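Local coordinates for protein sensory transduction histidine kinase, putative (Borrelia burgdorferi, PDB 5BWJ) that probably serves as a membrane-bound sensor histidine kinase, this chain being its periplasmic sensor domain, which passes signals into a phosphorelay, at residues P18-N23 against V49-N54. Residues are numbered along the deposited sequence; the frame is centred on the assembly and turned at random.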
loop_
_atom_site.group_PDB
_atom_site.type_symbol
_atom_site.label_atom_id
_atom_site.label_comp_id
_atom_site.label_asym_id
_atom_site.label_seq_id
_atom_site.Cartn_x
_atom_site.Cartn_y
_atom_site.Cartn_z
ATOM N N PRO B 18 -6.110 -0.762 -0.005
ATOM C CA PRO B 18 -7.147 -1.482 -0.755
ATOM C C PRO B 18 -8.176 -2.177 0.140
ATOM O O PRO B 18 -8.935 -3.018 -0.343
ATOM C CB PRO B 18 -6.334 -2.518 -1.527
ATOM C CG PRO B 18 -5.252 -2.888 -0.555
ATOM C CD PRO B 18 -4.941 -1.630 0.237
ATOM N N PHE B 19 -8.193 -1.841 1.425
ATOM C CA PHE B 19 -9.090 -2.500 2.371
ATOM C C PHE B 19 -10.550 -2.139 2.113
ATOM O O PHE B 19 -11.420 -3.008 2.124
ATOM C CB PHE B 19 -8.695 -2.146 3.805
ATOM C CG PHE B 19 -7.368 -2.718 4.211
ATOM C CD1 PHE B 19 -7.292 -3.966 4.806
ATOM C CD2 PHE B 19 -6.196 -2.019 3.977
ATOM C CE1 PHE B 19 -6.072 -4.500 5.172
ATOM C CE2 PHE B 19 -4.974 -2.547 4.338
ATOM C CZ PHE B 19 -4.911 -3.790 4.937
ATOM N N TYR B 20 -10.819 -0.860 1.881
ATOM C CA TYR B 20 -12.143 -0.435 1.453
ATOM C C TYR B 20 -12.065 0.945 0.817
ATOM O O TYR B 20 -11.402 1.844 1.336
ATOM C CB TYR B 20 -13.132 -0.436 2.626
ATOM C CG TYR B 20 -12.702 0.396 3.810
ATOM C CD1 TYR B 20 -13.050 1.737 3.903
ATOM C CD2 TYR B 20 -11.955 -0.161 4.840
ATOM C CE1 TYR B 20 -12.659 2.502 4.984
ATOM C CE2 TYR B 20 -11.558 0.595 5.924
ATOM C CZ TYR B 20 -11.913 1.925 5.991
ATOM O OH TYR B 20 -11.522 2.679 7.071
ATOM N N TYR B 21 -12.737 1.101 -0.320
ATOM C CA TYR B 21 -12.719 2.358 -1.056
ATOM C C TYR B 21 -13.875 2.415 -2.046
ATOM O O TYR B 21 -14.410 1.382 -2.444
ATOM C CB TYR B 21 -11.387 2.532 -1.788
ATOM C CG TYR B 21 -11.047 1.397 -2.729
ATOM C CD1 TYR B 21 -10.433 0.241 -2.262
ATOM C CD2 TYR B 21 -11.335 1.483 -4.084
ATOM C CE1 TYR B 21 -10.117 -0.796 -3.118
ATOM C CE2 TYR B 21 -11.023 0.450 -4.948
ATOM C CZ TYR B 21 -10.414 -0.688 -4.460
ATOM O OH TYR B 21 -10.102 -1.718 -5.317
ATOM N N LYS B 22 -14.253 3.628 -2.440
ATOM C CA LYS B 22 -15.389 3.823 -3.337
ATOM C C LYS B 22 -15.026 3.548 -4.791
ATOM O O LYS B 22 -13.955 3.941 -5.257
ATOM C CB LYS B 22 -15.929 5.250 -3.220
ATOM C CG LYS B 22 -16.455 5.625 -1.848
ATOM C CD LYS B 22 -17.043 7.031 -1.868
ATOM C CE LYS B 22 -17.399 7.516 -0.475
ATOM N NZ LYS B 22 -17.918 8.912 -0.490
ATOM N N ASN B 23 -15.933 2.879 -5.498
ATOM C CA ASN B 23 -15.810 2.685 -6.940
ATOM C C ASN B 23 -16.734 3.645 -7.693
ATOM O O ASN B 23 -17.347 4.524 -7.087
ATOM C CB ASN B 23 -16.116 1.230 -7.315
ATOM C CG ASN B 23 -17.502 0.784 -6.876
ATOM O OD1 ASN B 23 -18.380 1.600 -6.594
ATOM N ND2 ASN B 23 -17.703 -0.529 -6.823
ATOM N N VAL B 49 -21.169 -4.328 9.034
ATOM C CA VAL B 49 -20.266 -3.321 8.493
ATOM C C VAL B 49 -21.049 -2.074 8.114
ATOM O O VAL B 49 -22.080 -2.157 7.443
ATOM C CB VAL B 49 -19.502 -3.843 7.263
ATOM C CG1 VAL B 49 -18.517 -2.796 6.764
ATOM C CG2 VAL B 49 -18.770 -5.133 7.602
ATOM N N GLU B 50 -20.555 -0.922 8.556
ATOM C CA GLU B 50 -21.169 0.358 8.227
ATOM C C GLU B 50 -20.096 1.371 7.848
ATOM O O GLU B 50 -19.127 1.565 8.579
ATOM C CB GLU B 50 -21.999 0.880 9.402
ATOM C CG GLU B 50 -22.625 2.245 9.157
ATOM C CD GLU B 50 -23.483 2.711 10.317
ATOM O OE1 GLU B 50 -23.210 3.806 10.854
ATOM O OE2 GLU B 50 -24.433 1.987 10.684
ATOM N N HIS B 51 -20.278 2.013 6.701
ATOM C CA HIS B 51 -19.347 3.036 6.245
ATOM C C HIS B 51 -19.762 4.413 6.740
ATOM O O HIS B 51 -20.943 4.762 6.721
ATOM C CB HIS B 51 -19.258 3.040 4.719
ATOM C CG HIS B 51 -18.660 1.793 4.146
ATOM N ND1 HIS B 51 -19.411 0.676 3.851
ATOM C CD2 HIS B 51 -17.383 1.488 3.817
ATOM C CE1 HIS B 51 -18.622 -0.263 3.361
ATOM N NE2 HIS B 51 -17.387 0.204 3.329
ATOM N N ILE B 52 -18.781 5.187 7.190
ATOM C CA ILE B 52 -18.991 6.589 7.523
ATOM C C ILE B 52 -17.831 7.416 6.975
ATOM O O ILE B 52 -16.666 7.038 7.109
ATOM C CB ILE B 52 -19.127 6.807 9.045
ATOM C CG1 ILE B 52 -18.003 6.093 9.803
ATOM C CG2 ILE B 52 -20.489 6.306 9.526
ATOM C CD1 ILE B 52 -17.932 6.453 11.273
ATOM N N ASP B 53 -18.155 8.534 6.336
ATOM C CA ASP B 53 -17.139 9.406 5.761
ATOM C C ASP B 53 -16.349 10.112 6.854
ATOM O O ASP B 53 -15.117 10.120 6.839
ATOM C CB ASP B 53 -17.783 10.437 4.831
ATOM C CG ASP B 53 -18.349 9.813 3.573
ATOM O OD1 ASP B 53 -18.540 8.579 3.555
ATOM O OD2 ASP B 53 -18.606 10.556 2.601
ATOM N N ASN B 54 -17.074 10.694 7.803
ATOM C CA ASN B 54 -16.478 11.514 8.848
ATOM C C ASN B 54 -16.602 10.861 10.214
ATOM O O ASN B 54 -17.430 9.970 10.415
ATOM C CB ASN B 54 -17.140 12.894 8.873
ATOM C CG ASN B 54 -17.239 13.516 7.496
ATOM O OD1 ASN B 54 -16.382 13.295 6.640
ATOM N ND2 ASN B 54 -18.291 14.296 7.273
#
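In what is probably the N-terminal lobe of this Venus flytrap sensor domain, Tyr20, just before strand 21-22, and Lys22, within it, reach towards His51 near the end of strand 45-52 and Asp53 just beyond it. The backbones stay well separated, with 9.3 Å between Tyr20 CA and His51 CA, and no hydrogen bond joins the segments; side chains alone bridge the gap. The imidazole of His51 presents its edge to the phenol: its CD2 lies 4.3 Å from Tyr20 CD1, a loose van der Waals approach. The Tyr20 hydroxyl is held at the far end of the ring by a hydrogen bond to the carbonyl O of Val13, while His51 stacks on Tyr28 of strand 28-29, the partner of 21-22. A second bridge is electrostatic. Lys22, extended beyond CG, carries its ammonium to the carboxylate of Asp53, the two side chains crossing at about a right angle. The salt bridge is long, 3.6 Å from Lys22 NZ to Asp53 OD2. The same NZ also hydrogen-bonds to Gln141 OE1, so the lysine is shared between two partners. Tyr20 lies about 7 Å, side chain to side chain, from Glu29, seen to bind magnesium in a structure of this protein, though this chain binds none here. An antiparallel pair thus packs by side chains against an edge strand of the mixed sheet, consistent with a place near the interlobe cleft of a Venus flytrap fold.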